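Side-chain contacts in secreted protein (Streptomyces lividans TK24, PDB 5LXZ), which probably acts as a secreted copper-radical oxidase of the AA5 family, related to galactose oxidase: residues Pro6-Ala11 with Arg450-Leu455; Tyr298-Leu303 with Ala352-Leu357; Ser411-Asp416 with Ala438-Pro443; Leu419-Ser424 with Leu472-Ser477; Ser464-Asp469 with Pro501-Arg506. The protein carries 1 engineered substitution. One frame throughout, in Å; residues are numbered along the deposited sequence. Where two conformers were deposited one is given.

How the interactions relate
All five contacts lie in or against the Kelch-type beta propeller. Interaction 2 joins the innermost strands of two successive blades; its centre is about 28 Å from interaction 1's. Interactions 3 and 4 share the blade of strands 409-412, 418-421, 438-442 and 447-450: interaction 3 stays inside it, while interaction 4 packs it on the last blade. That last blade combines strands 462-466, 472-476 and 496-500 with the N-terminal strand 14-18, which closes the ring. Interaction 1 lies at its outer edge, interaction 5 at the loops after strands 462-466 and 496-500. The Ser411 and Ser464 hydroxyls hydrogen-bond between interactions 3 and 5, centres about 10 Å apart. Interactions 2, 3 and 5 follow in series along the chain.

Interaction 1: residues Pro6-Ala11 with Arg450-Leu455; sequences PEYKAA and RVADPL
The phenol end of Tyr8, on helix 6-12, meets Ala452. The ring presents its edge, with Ala452 CB lying close to the ring plane, 4.2 Å from Tyr8 CE2. The hydroxyl goes a little deeper, Tyr8 OH stopping 3.9 Å from Ala452 CA. Tyr8 CG stands anti to the backbone N (chi1 -175°), which swings the ring off the helix and across to the loop. No direct hydrogen bond spans the contact. Instead one water does so: it lies 2.7 Å from Tyr8 OH and accepts the backbone N-H of Asp453 at 2.9 Å from Asp453 N. Helix 6-12 precedes strand 14-18, the N-terminal strand that completes the last propeller blade in the manner called Velcro closure, whereas 450-455 leaves the outermost strand of the blade before it. Trp15 and Asn12 bind the backbone of Ala452 and carry the same junction onward. A looser van der Waals touch comes from the end of the helix, where Ala11 O lies 4.2 Å from Val451 CG1. Beyond it, Arg450 NH2 and Asp453 OD1 form a salt bridge of 3.1 Å, with an N-H...O angle of 165°, joining the end of strand 447-450 to the loop at Asp453. The oxygen lies nearly in the guanidinium plane and is met on its syn side.

Interaction 2: residues Tyr298-Leu303 with Ala352-Leu357; sequences YPALFL and ANTVLL
Thr354 meets Ala300 and Phe302 between the innermost strands of two successive blades of the beta propeller, strand 301-303 heading one four-stranded sheet and strand 353-356 the next. The apolar contacts dominate. Phe302 and Thr354 lie alongside one another, pointing opposite ways, and the ring carbon Phe302 CE1 comes within 3.5 Å of Thr354 CG2. Farther along the strand, the other flank of the ring approaches Leu356, with Phe302 CD2 4.5 Å from Leu356 CB, and Tyr365 adds an edge-to-face ring contact to Phe302. The threonine torsion sorts its two branches: OG1 lies beside the backbone N (chi1 -51°), which leaves CG2 anti to that N. OG1 rests against Ala300, whose CB is 3.5 Å from Thr354 OG1. That hydroxyl is buried but satisfied, being hydrogen-bonded to Ser312 OG. Just before Ala300 in the chain, Tyr298 stacks on Tyr248, one of the copper ligands. On the facing strand the side chain of Asn353 curls onto the next peptide, Asn353 OD1 accepting the N-H of Thr354 N at 2.7 Å in a bent bond (132°), on a lone pair in the carbonyl plane.

Interaction 3: residues Ser411-Asp416 with Ala438-Pro443; sequences SILPDD and ARLYHP
Leu413 against Leu440, with Asp416 against Pro443, make a buried contact inside a single propeller blade, between the turn that follows its innermost strand, 409-412, and its third strand, 438-442. Strand 418-421 runs between those two in the sheet, so the segments meet through side chains and one carbonyl rather than by backbone pairing. The two leucine side chains run roughly perpendicular and touch by one methyl each, Leu413 CD2 to Leu440 CD2 at 3.8 Å; both also pack on Leu419 of the intervening strand. A type I beta turn from Leu413 to Asp416, with Asp416 N bonded to Leu413 O at 3.1 Å, brings the backbone round to Pro443. There Asp416 O lies 3.0 Å from Pro443 CD and 3.2 Å from Pro443 CG. The carboxylate of Asp416 is turned elsewhere, to salt bridges with Arg539 and Lys537 of strand 535-541, which tie the turn to the C-terminal domain. Asp416 O is buried by the contact and has no hydrogen-bond partner in the model. The CD hydrogens, next to the amide nitrogen of Pro443, are probably somewhat positive and would offer this oxygen modest electrostatic compensation.

Interaction 4: residues Leu419-Ser424 with Leu472-Ser477; sequences LVSGGS and LMFFGS
Phe474 projects toward Leu419 and Ser421 across the interface between the last two blades of the beta propeller, where strands 419-421 and 472-476 face each other with axes 11.1 Å apart and directions 24° from parallel. Starting at CB, the side chain leaves its strand with CG beside the backbone N (chi1 -78°) and anti to the carbonyl carbon, which sets the ring against the neighbouring sheet. Phe474 CE1, on one flank, reaches Leu419 CD2 at 3.7 Å. Phe474 CE2, on the other, meets Ser421 CB at 3.8 Å. The far end of the ring, CZ, goes deepest: Phe474 CZ is 3.5 Å from Leu419 CD2 and 4.1 Å from Ser421 CB, so it touches both residues. The leucine methyl sits in the plane of the ring, at its edge. Around the pair, Trp15 of the N-terminal strand meets the Phe474 ring edge-to-face, while Ser464 of the adjoining strand also packs on it. Leu419 extends with CG anti to the backbone N (chi1 179°), which brings one methyl across to both partners. Besides touching the ring, that same Leu419 CD2 lies 4.1 Å from Leu472 CD1.

Interaction 5: residues Ser464-Asp469 with Pro501-Arg506; sequences SILLPD and PPYLYR
Asp469 and Leu504 bury the most surface here, followed by Tyr503, and the contact between the first two runs from backbone to methyl. Leu504 points toward the turn after strand 462-466, and its CD1 comes to 3.8 Å from Asp469 O. That carbonyl is not left with a carbon neighbour alone, since Arg509 NH2 donates a hydrogen bond to it. The carboxylate of Asp469 turns to Arg471, close by in the same loop, in a salt bridge. Tyr503 stands beside Leu504 and sends its hydroxyl to the same turn: Tyr503 OH hydrogen-bonds Gly470 O, and the looser touch of Tyr503 OH to Leu466 CD1 measures 4.4 Å. Its own segment covers the ring: Pro501 CB sits 3.8 Å above the plane of the Tyr503 ring, over its centre, and Leu504 CG lies at the edge in plane. The segment forms a short 3-10 stretch at 502-504, in which Leu504 N bonds Pro501 O at 3.1 Å. The turn that receives these side chains links strands 462-466 and 472-476 of the last propeller blade, whereas 501-506 follows strand 496-500 of the same blade. Tyr503 also packs on Pro414 and Asp415 of the preceding blade, and Leu466 on Met585 and Phe587 of strand 582-590 in the C-terminal domain.

Interaction 1: residues Pro6-Ala11 with Arg450-Leu455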
# COMPACT_ATOMS: atom_id res chain seq x y z
N PRO A 6 -3.61 19.23 -30.29
CA PRO A 6 -2.34 18.48 -30.46
C PRO A 6 -1.15 19.04 -29.66
O PRO A 6 -0.42 18.28 -29.02
CB PRO A 6 -2.09 18.56 -31.99
CG PRO A 6 -3.46 18.75 -32.56
CD PRO A 6 -4.15 19.67 -31.61
N GLU A 7 -0.99 20.35 -29.67
CA GLU A 7 0.10 21.01 -28.96
C GLU A 7 0.02 20.79 -27.43
O GLU A 7 1.05 20.48 -26.78
CB GLU A 7 0.17 22.52 -29.31
CG GLU A 7 -1.11 23.35 -29.10
CD GLU A 7 -2.11 23.39 -30.28
OE1 GLU A 7 -2.13 22.47 -31.16
OE2 GLU A 7 -2.90 24.37 -30.30
N TYR A 8 -1.19 20.92 -26.90
CA TYR A 8 -1.41 20.74 -25.46
C TYR A 8 -1.08 19.29 -25.07
O TYR A 8 -0.35 19.04 -24.08
CB TYR A 8 -2.84 21.08 -25.09
CG TYR A 8 -3.08 21.03 -23.61
CD1 TYR A 8 -2.90 22.13 -22.81
CD2 TYR A 8 -3.43 19.82 -23.01
CE1 TYR A 8 -3.10 22.05 -21.44
CE2 TYR A 8 -3.65 19.74 -21.66
CZ TYR A 8 -3.44 20.82 -20.88
OH TYR A 8 -3.63 20.77 -19.52
N LYS A 9 -1.59 18.34 -25.85
CA LYS A 9 -1.36 16.92 -25.56
C LYS A 9 0.11 16.56 -25.68
O LYS A 9 0.65 15.75 -24.91
CB LYS A 9 -2.22 16.04 -26.44
CG LYS A 9 -3.70 16.23 -26.13
CD LYS A 9 -4.62 15.31 -26.89
CE LYS A 9 -4.46 15.51 -28.40
NZ LYS A 9 -5.58 14.91 -29.18
N ALA A 10 0.78 17.13 -26.67
CA ALA A 10 2.23 16.87 -26.80
C ALA A 10 3.06 17.31 -25.59
O ALA A 10 4.11 16.71 -25.31
CB ALA A 10 2.78 17.54 -28.06
N ALA A 11 2.58 18.31 -24.87
CA ALA A 11 3.24 18.82 -23.69
C ALA A 11 2.71 18.15 -22.40
O ALA A 11 3.46 17.98 -21.45
CB ALA A 11 3.08 20.31 -23.60
N ARG A 450 4.36 20.07 -14.29
CA ARG A 450 2.94 19.89 -14.31
C ARG A 450 2.46 19.39 -15.68
O ARG A 450 2.91 19.86 -16.73
CB ARG A 450 2.28 21.22 -13.99
CG ARG A 450 0.84 21.11 -13.75
CD ARG A 450 0.47 20.86 -12.31
NE ARG A 450 -0.97 21.05 -12.33
CZ ARG A 450 -1.65 22.08 -11.90
NH1 ARG A 450 -1.07 23.08 -11.24
NH2 ARG A 450 -2.96 22.09 -12.08
N VAL A 451 1.58 18.41 -15.66
CA VAL A 451 0.98 17.86 -16.87
C VAL A 451 -0.55 17.99 -16.80
O VAL A 451 -1.04 18.71 -15.96
CB VAL A 451 1.49 16.46 -17.18
CG1 VAL A 451 2.98 16.49 -17.52
CG2 VAL A 451 1.18 15.44 -16.04
N ALA A 452 -1.28 17.31 -17.66
CA ALA A 452 -2.75 17.48 -17.72
C ALA A 452 -3.38 17.07 -16.41
O ALA A 452 -2.94 16.09 -15.77
CB ALA A 452 -3.32 16.64 -18.83
N ASP A 453 -4.41 17.80 -16.00
CA ASP A 453 -5.16 17.48 -14.77
C ASP A 453 -5.94 16.18 -14.95
O ASP A 453 -6.64 15.99 -15.95
CB ASP A 453 -6.19 18.55 -14.42
CG ASP A 453 -5.60 19.87 -14.09
OD1 ASP A 453 -4.40 20.07 -13.86
OD2 ASP A 453 -6.45 20.79 -14.04
N PRO A 454 -5.88 15.28 -13.96
CA PRO A 454 -6.82 14.18 -13.99
C PRO A 454 -8.27 14.62 -13.99
O PRO A 454 -8.58 15.73 -13.53
CB PRO A 454 -6.53 13.40 -12.69
CG PRO A 454 -5.66 14.25 -11.86
CD PRO A 454 -5.14 15.40 -12.69
N LEU A 455 -9.13 13.76 -14.49
CA LEU A 455 -10.55 14.07 -14.56
C LEU A 455 -11.32 13.68 -13.34
O LEU A 455 -12.36 14.26 -13.04
CB LEU A 455 -11.17 13.38 -15.78
CG LEU A 455 -10.52 13.70 -17.12
CD1 LEU A 455 -11.18 12.92 -18.26
CD2 LEU A 455 -10.48 15.19 -17.44
O HOH W 1 -5.58 19.58 -18.00

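Interaction 2: residues Tyr298-Leu303 with Ala352-Leu357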
# COMPACT_ATOMS: atom_id res chain seq x y z
N TYR A 298 0.55 -1.56 6.35
CA TYR A 298 1.11 -1.29 5.04
C TYR A 298 2.43 -0.52 5.12
O TYR A 298 2.62 0.51 4.41
CB TYR A 298 0.11 -0.60 4.09
CG TYR A 298 -1.03 -1.47 3.63
CD1 TYR A 298 -0.80 -2.71 3.09
CD2 TYR A 298 -2.35 -1.02 3.69
CE1 TYR A 298 -1.84 -3.50 2.65
CE2 TYR A 298 -3.40 -1.81 3.27
CZ TYR A 298 -3.16 -3.03 2.72
OH TYR A 298 -4.25 -3.77 2.29
N PRO A 299 3.40 -1.00 5.90
CA PRO A 299 4.69 -0.33 5.90
C PRO A 299 5.34 -0.44 4.55
O PRO A 299 5.34 -1.48 3.93
CB PRO A 299 5.50 -1.06 6.96
CG PRO A 299 4.88 -2.45 6.94
CD PRO A 299 3.42 -2.27 6.67
N ALA A 300 5.90 0.65 4.04
CA ALA A 300 6.56 0.63 2.75
C ALA A 300 7.95 0.04 2.87
O ALA A 300 8.88 0.73 3.28
CB ALA A 300 6.61 2.03 2.17
N LEU A 301 8.08 -1.24 2.53
CA LEU A 301 9.29 -2.03 2.77
C LEU A 301 9.85 -2.51 1.44
O LEU A 301 9.20 -3.30 0.75
CB LEU A 301 8.97 -3.24 3.63
CG LEU A 301 8.39 -2.95 5.01
CD1 LEU A 301 8.02 -4.25 5.71
CD2 LEU A 301 9.37 -2.18 5.88
N PHE A 302 11.07 -2.10 1.13
CA PHE A 302 11.67 -2.40 -0.17
C PHE A 302 12.98 -3.16 0.01
O PHE A 302 13.80 -2.80 0.85
CB PHE A 302 12.00 -1.10 -0.90
CG PHE A 302 10.77 -0.35 -1.40
CD1 PHE A 302 10.05 0.45 -0.57
CD2 PHE A 302 10.36 -0.48 -2.70
CE1 PHE A 302 8.93 1.11 -1.03
CE2 PHE A 302 9.27 0.19 -3.18
CZ PHE A 302 8.53 0.96 -2.33
N LEU A 303 13.23 -4.13 -0.87
CA LEU A 303 14.50 -4.83 -0.84
C LEU A 303 15.60 -3.98 -1.45
O LEU A 303 15.53 -3.57 -2.62
CB LEU A 303 14.37 -6.14 -1.61
CG LEU A 303 15.60 -7.04 -1.62
CD1 LEU A 303 15.93 -7.57 -0.23
CD2 LEU A 303 15.29 -8.21 -2.55
N ALA A 352 1.38 8.55 2.72
CA ALA A 352 2.37 8.97 1.76
C ALA A 352 2.66 7.85 0.76
O ALA A 352 2.48 6.67 1.09
CB ALA A 352 3.65 9.32 2.48
N ASN A 353 3.12 8.20 -0.42
CA ASN A 353 3.57 7.21 -1.36
C ASN A 353 5.08 7.10 -1.27
O ASN A 353 5.77 8.03 -0.81
CB ASN A 353 3.04 7.51 -2.78
CG ASN A 353 2.79 6.26 -3.58
OD1 ASN A 353 3.62 5.33 -3.53
ND2 ASN A 353 1.68 6.17 -4.25
N THR A 354 5.62 5.98 -1.76
CA THR A 354 7.04 5.72 -1.79
C THR A 354 7.37 5.10 -3.13
O THR A 354 6.67 4.17 -3.55
CB THR A 354 7.47 4.71 -0.73
OG1 THR A 354 6.96 5.09 0.55
CG2 THR A 354 8.97 4.59 -0.68
N VAL A 355 8.45 5.57 -3.75
CA VAL A 355 8.93 5.02 -5.02
C VAL A 355 10.41 4.83 -4.95
O VAL A 355 11.14 5.73 -4.49
CB VAL A 355 8.60 6.00 -6.19
CG1 VAL A 355 9.13 5.49 -7.50
CG2 VAL A 355 7.10 6.17 -6.33
N LEU A 356 10.86 3.67 -5.45
CA LEU A 356 12.27 3.44 -5.75
C LEU A 356 12.50 4.09 -7.11
O LEU A 356 11.94 3.62 -8.11
CB LEU A 356 12.59 1.96 -5.74
CG LEU A 356 13.98 1.54 -6.20
CD1 LEU A 356 15.09 2.33 -5.55
CD2 LEU A 356 14.14 0.07 -5.93
N LEU A 357 13.16 5.23 -7.13
CA LEU A 357 13.29 5.99 -8.36
C LEU A 357 14.03 5.25 -9.43
O LEU A 357 14.90 4.44 -9.14
CB LEU A 357 13.99 7.32 -8.11
CG LEU A 357 13.28 8.28 -7.17
CD1 LEU A 357 14.20 9.45 -6.85
CD2 LEU A 357 11.98 8.78 -7.77

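Interaction 3: residues Ser411-Asp416 with Ala438-Pro443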
# COMPACT_ATOMS: atom_id res chain seq x y z
N SER A 411 3.61 6.43 -10.10
CA SER A 411 3.96 5.32 -10.98
C SER A 411 5.20 5.66 -11.78
O SER A 411 5.27 6.73 -12.38
CB SER A 411 2.81 5.03 -11.95
OG SER A 411 1.79 4.20 -11.34
N ILE A 412 6.17 4.76 -11.80
CA ILE A 412 7.37 4.90 -12.63
C ILE A 412 7.00 4.71 -14.09
O ILE A 412 6.23 3.80 -14.44
CB ILE A 412 8.39 3.84 -12.25
CG1 ILE A 412 8.84 4.01 -10.78
CG2 ILE A 412 9.59 3.89 -13.17
CD1 ILE A 412 9.63 2.81 -10.30
N LEU A 413 7.49 5.59 -14.97
CA LEU A 413 7.31 5.46 -16.41
C LEU A 413 8.60 5.01 -17.09
O LEU A 413 9.68 5.19 -16.54
CB LEU A 413 6.91 6.83 -17.01
CG LEU A 413 5.40 7.15 -16.97
CD1 LEU A 413 4.70 6.92 -15.69
CD2 LEU A 413 5.16 8.58 -17.48
N PRO A 414 8.48 4.48 -18.31
CA PRO A 414 9.65 3.92 -18.99
C PRO A 414 10.72 4.87 -19.48
O PRO A 414 11.81 4.41 -19.87
CB PRO A 414 9.04 3.11 -20.14
CG PRO A 414 7.73 3.70 -20.36
CD PRO A 414 7.23 4.17 -19.03
N ASP A 415 10.46 6.16 -19.43
CA ASP A 415 11.46 7.16 -19.75
C ASP A 415 12.22 7.68 -18.52
O ASP A 415 12.96 8.65 -18.62
CB ASP A 415 10.83 8.32 -20.52
CG ASP A 415 9.82 9.09 -19.70
OD1 ASP A 415 9.43 8.64 -18.60
OD2 ASP A 415 9.40 10.17 -20.15
N ASP A 416 12.00 7.04 -17.36
CA ASP A 416 12.61 7.42 -16.06
C ASP A 416 11.89 8.55 -15.36
O ASP A 416 12.31 8.94 -14.23
CB ASP A 416 14.10 7.68 -16.10
CG ASP A 416 14.89 6.52 -16.59
OD1 ASP A 416 14.48 5.36 -16.40
OD2 ASP A 416 16.01 6.73 -17.13
N ALA A 438 -1.71 16.61 -11.74
CA ALA A 438 -0.72 15.60 -12.04
C ALA A 438 0.59 16.24 -12.43
O ALA A 438 0.59 17.30 -13.09
CB ALA A 438 -1.18 14.68 -13.16
N ARG A 439 1.69 15.58 -12.12
CA ARG A 439 3.01 16.03 -12.40
C ARG A 439 3.87 14.87 -12.84
O ARG A 439 3.66 13.72 -12.43
CB ARG A 439 3.67 16.62 -11.16
CG ARG A 439 3.03 17.90 -10.68
CD ARG A 439 3.45 18.17 -9.25
NE ARG A 439 2.97 19.49 -8.82
CZ ARG A 439 1.71 19.78 -8.51
NH1 ARG A 439 0.76 18.85 -8.47
NH2 ARG A 439 1.37 21.05 -8.22
N LEU A 440 4.86 15.18 -13.65
CA LEU A 440 5.97 14.30 -13.89
C LEU A 440 7.17 14.73 -13.08
O LEU A 440 7.60 15.90 -13.17
CB LEU A 440 6.33 14.24 -15.38
CG LEU A 440 5.31 13.65 -16.33
CD1 LEU A 440 5.75 13.89 -17.75
CD2 LEU A 440 5.04 12.16 -16.08
N TYR A 441 7.72 13.83 -12.27
CA TYR A 441 9.00 14.06 -11.60
C TYR A 441 10.09 13.57 -12.53
O TYR A 441 10.01 12.48 -13.09
CB TYR A 441 9.07 13.27 -10.30
CG TYR A 441 10.41 13.38 -9.65
CD1 TYR A 441 10.86 14.60 -9.12
CD2 TYR A 441 11.28 12.31 -9.62
CE1 TYR A 441 12.14 14.70 -8.58
CE2 TYR A 441 12.52 12.39 -9.05
CZ TYR A 441 12.96 13.60 -8.54
OH TYR A 441 14.22 13.68 -8.01
N HIS A 442 11.12 14.39 -12.70
CA HIS A 442 12.23 14.07 -13.56
C HIS A 442 13.46 13.89 -12.67
O HIS A 442 13.94 14.87 -12.12
CB HIS A 442 12.43 15.24 -14.52
CG HIS A 442 11.31 15.41 -15.49
ND1 HIS A 442 11.08 14.52 -16.52
CD2 HIS A 442 10.34 16.35 -15.57
CE1 HIS A 442 10.02 14.91 -17.21
NE2 HIS A 442 9.57 16.03 -16.66
N PRO A 443 13.93 12.65 -12.46
CA PRO A 443 15.08 12.45 -11.54
C PRO A 443 16.36 13.16 -11.99
O PRO A 443 17.16 13.58 -11.14
CB PRO A 443 15.28 10.93 -11.50
CG PRO A 443 13.99 10.36 -11.96
CD PRO A 443 13.31 11.36 -12.85

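Interaction 4: residues Leu419-Ser424 with Leu472-Ser477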
# COMPACT_ATOMS: atom_id res chain seq x y z
N LEU A 419 5.23 9.61 -12.63
CA LEU A 419 3.95 10.29 -12.62
C LEU A 419 3.39 10.36 -11.23
O LEU A 419 3.14 9.29 -10.64
CB LEU A 419 2.96 9.61 -13.56
CG LEU A 419 1.56 10.19 -13.66
CD1 LEU A 419 1.56 11.60 -14.21
CD2 LEU A 419 0.66 9.26 -14.49
N VAL A 420 3.19 11.55 -10.69
CA VAL A 420 2.67 11.79 -9.36
C VAL A 420 1.37 12.53 -9.52
O VAL A 420 1.35 13.65 -10.08
CB VAL A 420 3.68 12.59 -8.52
CG1 VAL A 420 3.10 12.89 -7.15
CG2 VAL A 420 4.99 11.85 -8.42
N SER A 421 0.27 11.92 -9.12
CA SER A 421 -1.06 12.43 -9.47
C SER A 421 -2.06 12.24 -8.35
O SER A 421 -2.01 11.28 -7.60
CB SER A 421 -1.55 11.73 -10.76
OG SER A 421 -2.75 12.28 -11.26
N GLY A 422 -3.04 13.13 -8.32
CA GLY A 422 -4.16 12.96 -7.45
C GLY A 422 -3.82 13.13 -6.00
O GLY A 422 -2.88 13.85 -5.63
N GLY A 423 -4.61 12.48 -5.16
CA GLY A 423 -4.54 12.68 -3.75
C GLY A 423 -5.52 13.71 -3.26
O GLY A 423 -6.33 14.21 -4.05
N SER A 424 -5.52 14.00 -1.97
CA SER A 424 -6.43 15.00 -1.42
C SER A 424 -5.74 15.77 -0.34
O SER A 424 -4.80 15.31 0.29
CB SER A 424 -7.71 14.38 -0.89
OG SER A 424 -7.44 13.45 0.15
N LEU A 472 -1.25 4.56 -18.51
CA LEU A 472 -1.44 4.22 -17.09
C LEU A 472 -2.90 4.19 -16.74
O LEU A 472 -3.68 5.05 -17.17
CB LEU A 472 -0.71 5.19 -16.22
CG LEU A 472 0.80 5.14 -16.42
CD1 LEU A 472 1.28 6.33 -17.28
CD2 LEU A 472 1.55 5.12 -15.10
N MET A 473 -3.27 3.23 -15.91
CA MET A 473 -4.64 3.11 -15.43
C MET A 473 -4.69 3.59 -13.99
O MET A 473 -3.82 3.25 -13.18
CB MET A 473 -5.13 1.67 -15.52
CG MET A 473 -6.57 1.48 -15.14
SD MET A 473 -6.87 1.23 -13.39
CE MET A 473 -6.31 -0.47 -13.25
N PHE A 474 -5.72 4.37 -13.68
CA PHE A 474 -5.98 4.89 -12.36
C PHE A 474 -7.33 4.39 -11.89
O PHE A 474 -8.29 4.31 -12.64
CB PHE A 474 -5.97 6.42 -12.39
CG PHE A 474 -4.59 7.00 -12.42
CD1 PHE A 474 -3.80 6.93 -13.58
CD2 PHE A 474 -4.06 7.65 -11.30
CE1 PHE A 474 -2.50 7.46 -13.62
CE2 PHE A 474 -2.78 8.19 -11.36
CZ PHE A 474 -1.99 8.08 -12.49
N PHE A 475 -7.41 4.00 -10.61
CA PHE A 475 -8.63 3.42 -10.07
C PHE A 475 -8.91 3.90 -8.67
O PHE A 475 -8.04 4.43 -7.98
CB PHE A 475 -8.52 1.88 -10.04
CG PHE A 475 -7.45 1.38 -9.11
CD1 PHE A 475 -7.74 1.12 -7.77
CD2 PHE A 475 -6.16 1.16 -9.56
CE1 PHE A 475 -6.76 0.67 -6.89
CE2 PHE A 475 -5.18 0.71 -8.68
CZ PHE A 475 -5.49 0.47 -7.35
N GLY A 476 -10.13 3.65 -8.21
CA GLY A 476 -10.51 3.81 -6.85
C GLY A 476 -10.93 5.19 -6.45
O GLY A 476 -11.19 6.03 -7.32
N SER A 477 -11.04 5.37 -5.14
CA SER A 477 -11.26 6.59 -4.36
C SER A 477 -12.49 6.49 -3.51
O SER A 477 -13.61 6.32 -4.03
CB SER A 477 -11.35 7.87 -5.19
OG SER A 477 -11.19 8.95 -4.27

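Interaction 5: residues Ser464-Asp469 with Pro501-Arg506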
# COMPACT_ATOMS: atom_id res chain seq x y z
N SER A 464 -2.63 3.37 -9.04
CA SER A 464 -2.26 3.55 -10.43
C SER A 464 -1.34 2.44 -10.87
O SER A 464 -0.55 1.90 -10.07
CB SER A 464 -1.65 4.91 -10.70
OG SER A 464 -0.41 5.09 -10.03
N ILE A 465 -1.47 2.07 -12.15
CA ILE A 465 -0.75 0.95 -12.75
C ILE A 465 -0.24 1.36 -14.13
O ILE A 465 -1.05 1.72 -15.00
CB ILE A 465 -1.74 -0.24 -12.96
CG1 ILE A 465 -2.46 -0.62 -11.66
CG2 ILE A 465 -1.06 -1.43 -13.63
CD1 ILE A 465 -1.55 -1.27 -10.68
N LEU A 466 1.06 1.21 -14.34
CA LEU A 466 1.64 1.32 -15.69
C LEU A 466 1.26 0.11 -16.53
O LEU A 466 1.38 -1.03 -16.07
CB LEU A 466 3.15 1.41 -15.61
CG LEU A 466 3.95 1.41 -16.92
CD1 LEU A 466 3.64 2.66 -17.76
CD2 LEU A 466 5.46 1.26 -16.68
N LEU A 467 0.81 0.35 -17.75
CA LEU A 467 0.41 -0.70 -18.66
C LEU A 467 1.51 -0.96 -19.69
O LEU A 467 2.33 -0.09 -19.97
CB LEU A 467 -0.89 -0.30 -19.36
CG LEU A 467 -2.06 0.05 -18.45
CD1 LEU A 467 -3.25 0.58 -19.22
CD2 LEU A 467 -2.51 -1.12 -17.63
N PRO A 468 1.44 -2.13 -20.36
CA PRO A 468 2.46 -2.47 -21.36
C PRO A 468 2.53 -1.53 -22.55
O PRO A 468 3.58 -1.43 -23.17
CB PRO A 468 2.10 -3.91 -21.74
CG PRO A 468 1.46 -4.46 -20.51
CD PRO A 468 0.65 -3.32 -19.97
N ASP A 469 1.46 -0.81 -22.82
CA ASP A 469 1.49 0.15 -23.94
C ASP A 469 2.05 1.48 -23.56
O ASP A 469 2.13 2.39 -24.42
CB ASP A 469 0.12 0.26 -24.59
CG ASP A 469 -0.88 1.02 -23.76
OD1 ASP A 469 -0.67 1.25 -22.58
OD2 ASP A 469 -1.97 1.40 -24.30
N PRO A 501 0.62 9.60 -21.54
CA PRO A 501 1.61 10.63 -21.25
C PRO A 501 2.03 11.40 -22.53
O PRO A 501 1.78 10.92 -23.62
CB PRO A 501 2.81 9.85 -20.65
CG PRO A 501 2.16 8.59 -20.14
CD PRO A 501 1.08 8.26 -21.11
N PRO A 502 2.73 12.51 -22.37
CA PRO A 502 3.16 13.31 -23.53
C PRO A 502 3.94 12.49 -24.54
O PRO A 502 3.86 12.74 -25.76
CB PRO A 502 4.06 14.34 -22.89
CG PRO A 502 3.55 14.52 -21.50
CD PRO A 502 3.06 13.17 -21.10
N TYR A 503 4.70 11.49 -24.08
CA TYR A 503 5.55 10.70 -24.98
C TYR A 503 4.81 9.90 -26.04
O TYR A 503 5.46 9.39 -26.98
CB TYR A 503 6.59 9.87 -24.20
CG TYR A 503 6.09 8.84 -23.17
CD1 TYR A 503 5.03 8.00 -23.44
CD2 TYR A 503 6.75 8.68 -21.98
CE1 TYR A 503 4.59 7.06 -22.53
CE2 TYR A 503 6.33 7.72 -21.05
CZ TYR A 503 5.26 6.92 -21.34
OH TYR A 503 4.84 5.98 -20.40
N LEU A 504 3.49 9.77 -25.93
CA LEU A 504 2.72 9.13 -26.97
C LEU A 504 2.07 10.11 -27.93
O LEU A 504 1.36 9.67 -28.83
CB LEU A 504 1.69 8.21 -26.39
CG LEU A 504 2.29 7.03 -25.59
CD1 LEU A 504 1.23 6.04 -25.25
CD2 LEU A 504 3.47 6.35 -26.28
N TYR A 505 2.36 11.39 -27.76
CA TYR A 505 1.85 12.50 -28.63
C TYR A 505 2.96 13.18 -29.39
O TYR A 505 2.92 14.41 -29.59
CB TYR A 505 1.09 13.50 -27.78
CG TYR A 505 -0.22 12.97 -27.31
CD1 TYR A 505 -1.30 12.83 -28.20
CD2 TYR A 505 -0.42 12.56 -25.98
CE1 TYR A 505 -2.51 12.32 -27.80
CE2 TYR A 505 -1.65 12.08 -25.56
CZ TYR A 505 -2.70 11.93 -26.47
OH TYR A 505 -3.93 11.43 -26.13
N ARG A 506 3.91 12.37 -29.82
CA ARG A 506 5.19 12.80 -30.37
C ARG A 506 5.35 12.08 -31.71
O ARG A 506 4.35 11.78 -32.37
CB ARG A 506 6.31 12.50 -29.35
CG ARG A 506 6.84 13.75 -28.68
CD ARG A 506 6.84 13.62 -27.18
NE ARG A 506 6.64 14.89 -26.49
CZ ARG A 506 6.91 15.07 -25.21
NH1 ARG A 506 7.39 14.05 -24.50
NH2 ARG A 506 6.72 16.25 -24.62